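Local coordinates for protein MYB21 (Trichomonas vaginalis, PDB 3OSF) that probably regulates transcription by RNA polymerase II in the nucleus, binding DNA through a pair of Myb-like helix-turn-helix domains, at residues 10-15 / 41-46. Numbering follows the deposited sequence.
With nucleotides of chain B; nucleotides of chain C.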
# COMPACT_ATOMS: atom_id res chain seq x y z
N LYS A 10 -7.57 -13.44 13.10
CA LYS A 10 -8.05 -12.07 13.02
C LYS A 10 -7.62 -11.33 11.74
O LYS A 10 -8.16 -10.27 11.47
CB LYS A 10 -7.64 -11.27 14.26
CG LYS A 10 -8.48 -11.57 15.49
CD LYS A 10 -7.96 -10.84 16.72
CE LYS A 10 -8.50 -11.47 18.00
NZ LYS A 10 -7.74 -11.05 19.21
N LYS A 11 -6.66 -11.88 10.98
CA LYS A 11 -6.24 -11.27 9.70
C LYS A 11 -6.68 -12.12 8.50
O LYS A 11 -6.28 -13.28 8.36
CB LYS A 11 -4.72 -11.04 9.62
CG LYS A 11 -4.09 -10.16 10.71
CD LYS A 11 -4.54 -8.71 10.64
CE LYS A 11 -3.71 -7.86 11.61
NZ LYS A 11 -4.29 -6.52 11.88
N GLN A 12 -7.48 -11.52 7.64
CA GLN A 12 -7.95 -12.18 6.43
C GLN A 12 -7.13 -11.68 5.23
O GLN A 12 -7.56 -10.78 4.53
CB GLN A 12 -9.43 -11.85 6.23
CG GLN A 12 -10.15 -12.70 5.19
CD GLN A 12 -11.53 -12.14 4.85
OE1 GLN A 12 -12.06 -11.29 5.56
NE2 GLN A 12 -12.10 -12.61 3.74
N LYS A 13 -5.97 -12.28 5.00
CA LYS A 13 -5.09 -11.83 3.92
C LYS A 13 -5.57 -12.26 2.53
O LYS A 13 -6.08 -13.37 2.35
CB LYS A 13 -3.66 -12.34 4.14
CG LYS A 13 -2.95 -11.68 5.31
CD LYS A 13 -1.46 -12.01 5.31
CE LYS A 13 -0.76 -11.37 6.50
NZ LYS A 13 0.72 -11.50 6.36
N PHE A 14 -5.39 -11.39 1.53
CA PHE A 14 -5.79 -11.72 0.16
C PHE A 14 -4.90 -12.81 -0.43
O PHE A 14 -3.67 -12.76 -0.31
CB PHE A 14 -5.77 -10.49 -0.75
CG PHE A 14 -7.02 -9.67 -0.69
CD1 PHE A 14 -7.31 -8.89 0.42
CD2 PHE A 14 -7.90 -9.64 -1.76
CE1 PHE A 14 -8.46 -8.13 0.47
CE2 PHE A 14 -9.04 -8.88 -1.72
CZ PHE A 14 -9.33 -8.12 -0.61
N THR A 15 -5.52 -13.79 -1.07
CA THR A 15 -4.77 -14.82 -1.78
C THR A 15 -4.54 -14.38 -3.22
O THR A 15 -5.18 -13.44 -3.70
CB THR A 15 -5.54 -16.15 -1.81
OG1 THR A 15 -6.66 -16.01 -2.69
CG2 THR A 15 -6.01 -16.55 -0.41
N PRO A 41 -17.84 -13.29 -1.56
CA PRO A 41 -18.76 -13.69 -0.50
C PRO A 41 -18.18 -13.22 0.82
O PRO A 41 -18.89 -13.15 1.83
CB PRO A 41 -18.69 -15.22 -0.56
CG PRO A 41 -17.32 -15.51 -1.06
CD PRO A 41 -16.95 -14.38 -1.99
N ASN A 42 -16.91 -12.82 0.76
CA ASN A 42 -15.97 -12.87 1.86
C ASN A 42 -15.27 -11.56 2.23
O ASN A 42 -14.45 -11.52 3.14
CB ASN A 42 -14.88 -13.86 1.46
CG ASN A 42 -14.54 -14.79 2.57
OD1 ASN A 42 -15.08 -14.67 3.67
ND2 ASN A 42 -13.64 -15.74 2.31
N ARG A 43 -15.58 -10.49 1.49
CA ARG A 43 -14.79 -9.27 1.55
C ARG A 43 -15.69 -8.06 1.53
O ARG A 43 -16.70 -8.05 0.82
CB ARG A 43 -13.86 -9.20 0.34
CG ARG A 43 -12.83 -10.31 0.29
CD ARG A 43 -11.80 -10.12 1.37
NE ARG A 43 -10.72 -11.09 1.28
CZ ARG A 43 -9.68 -11.11 2.10
NH1 ARG A 43 -9.60 -10.23 3.09
NH2 ARG A 43 -8.73 -12.03 1.95
N ASN A 44 -15.32 -7.04 2.29
CA ASN A 44 -16.04 -5.77 2.28
C ASN A 44 -15.36 -4.70 1.40
O ASN A 44 -14.26 -4.90 0.85
CB ASN A 44 -16.27 -5.25 3.71
CG ASN A 44 -14.98 -4.87 4.44
OD1 ASN A 44 -14.04 -4.37 3.83
ND2 ASN A 44 -14.94 -5.08 5.76
N ALA A 45 -16.04 -3.57 1.25
CA ALA A 45 -15.53 -2.50 0.40
C ALA A 45 -14.16 -1.99 0.86
O ALA A 45 -13.24 -1.81 0.05
CB ALA A 45 -16.53 -1.36 0.37
N ARG A 46 -14.02 -1.74 2.16
CA ARG A 46 -12.76 -1.27 2.72
C ARG A 46 -11.62 -2.23 2.40
O ARG A 46 -10.53 -1.81 2.02
CB ARG A 46 -12.88 -1.05 4.24
CG ARG A 46 -11.67 -0.34 4.89
CD ARG A 46 -10.77 -1.32 5.64
NE ARG A 46 -9.54 -0.68 6.10
CZ ARG A 46 -9.21 -0.49 7.38
NH1 ARG A 46 -10.01 -0.91 8.36
NH2 ARG A 46 -8.07 0.12 7.67
P DC B 7 -8.40 -7.87 7.54
OP1 DC B 7 -8.83 -9.22 7.96
OP2 DC B 7 -9.06 -7.19 6.40
O5' DC B 7 -8.46 -6.88 8.79
C5' DC B 7 -7.98 -7.31 10.06
C4' DC B 7 -8.05 -6.17 11.07
O4' DC B 7 -6.97 -5.26 10.80
C3' DC B 7 -9.32 -5.32 11.07
O3' DC B 7 -9.66 -4.93 12.38
C2' DC B 7 -8.89 -4.08 10.31
C1' DC B 7 -7.48 -3.94 10.86
N1 DC B 7 -6.60 -3.05 10.06
C2 DC B 7 -5.65 -2.28 10.73
O2 DC B 7 -5.60 -2.37 11.96
N3 DC B 7 -4.84 -1.47 10.01
C4 DC B 7 -4.94 -1.44 8.67
N4 DC B 7 -4.12 -0.64 7.99
C5 DC B 7 -5.90 -2.23 7.98
C6 DC B 7 -6.70 -3.02 8.70
P DT B 6 -3.15 -7.95 2.66
OP1 DT B 6 -3.76 -9.20 2.15
OP2 DT B 6 -3.17 -6.69 1.87
O5' DT B 6 -3.79 -7.50 4.08
C5' DT B 6 -4.07 -8.48 5.07
C4' DT B 6 -4.65 -7.92 6.36
O4' DT B 6 -3.75 -6.94 6.90
C3' DT B 6 -6.04 -7.26 6.34
O3' DT B 6 -6.84 -8.05 7.24
C2' DT B 6 -5.80 -5.84 6.87
C1' DT B 6 -4.50 -6.00 7.64
N1 DT B 6 -3.54 -4.86 7.70
C2 DT B 6 -3.13 -4.46 8.94
O2 DT B 6 -3.56 -5.00 9.95
N3 DT B 6 -2.22 -3.42 8.94
C4 DT B 6 -1.69 -2.79 7.83
O4 DT B 6 -0.87 -1.87 7.93
C5 DT B 6 -2.15 -3.28 6.54
C7 DT B 6 -1.66 -2.66 5.26
C6 DT B 6 -3.05 -4.28 6.54
P DA C 10 -2.84 -9.55 18.00
OP1 DA C 10 -4.03 -9.68 18.88
OP2 DA C 10 -1.48 -9.77 18.54
O5' DA C 10 -3.05 -10.49 16.74
C5' DA C 10 -4.07 -10.11 15.84
C4' DA C 10 -3.77 -10.68 14.47
O4' DA C 10 -2.65 -9.99 13.84
C3' DA C 10 -3.38 -12.14 14.45
O3' DA C 10 -3.82 -12.63 13.20
C2' DA C 10 -1.85 -12.10 14.53
C1' DA C 10 -1.54 -10.86 13.69
N9 DA C 10 -0.40 -10.04 14.09
C8 DA C 10 0.04 -9.71 15.34
N7 DA C 10 1.10 -8.92 15.33
C5 DA C 10 1.36 -8.71 13.98
C6 DA C 10 2.34 -7.97 13.28
N6 DA C 10 3.31 -7.25 13.84
N1 DA C 10 2.29 -8.00 11.93
C2 DA C 10 1.34 -8.71 11.32
N3 DA C 10 0.37 -9.44 11.86
C4 DA C 10 0.44 -9.40 13.21
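Arg-43 lies sandwiched between Gln-12 and Phe-14, and following it outward accounts for most of the contact. CB points toward the 10-15 loop, and a bend at chi2 (-70°) precedes an extended run to the guanidinium. Arg-43 CD is the first to enter the sandwich, 3.5 Å from Gln-12 NE2 and 3.7 Å from Phe-14 CZ. Arg-43 NE lies 3.2 Å from Gln-12 NE2; both are donors, so this is stacking, with amide and guanidinium planes 8° apart. Arg-43 CZ sits 3.8 Å from the Phe-14 ring centroid, and the guanidinium lies nearly flat on the ring (planes 14° apart): a cation-pi stack. The Gln-12 amide covers the opposite face. Arg-43 NH1 donates to Gln-12 O, which lies in the guanidinium plane, at 2.6 Å, while NH2 bonds that oxygen weakly and forms a salt bridge to Glu-18. These bonds and two covered faces probably restrict rotation. Gln-12 NE2 is held by a nearly straight bond to Asn-42 O (2.7 Å). Gln-12 N and Phe-14 N donate to OP1 of DC7 and DT6 of chain B at 2.7 and 2.8 Å. The contact thus joins, in a Myb-like DNA-binding domain, the loop entering helix 16-29 to the turn before helix 45-56, whose Arg-46 hydrogen-bonds a guanine base.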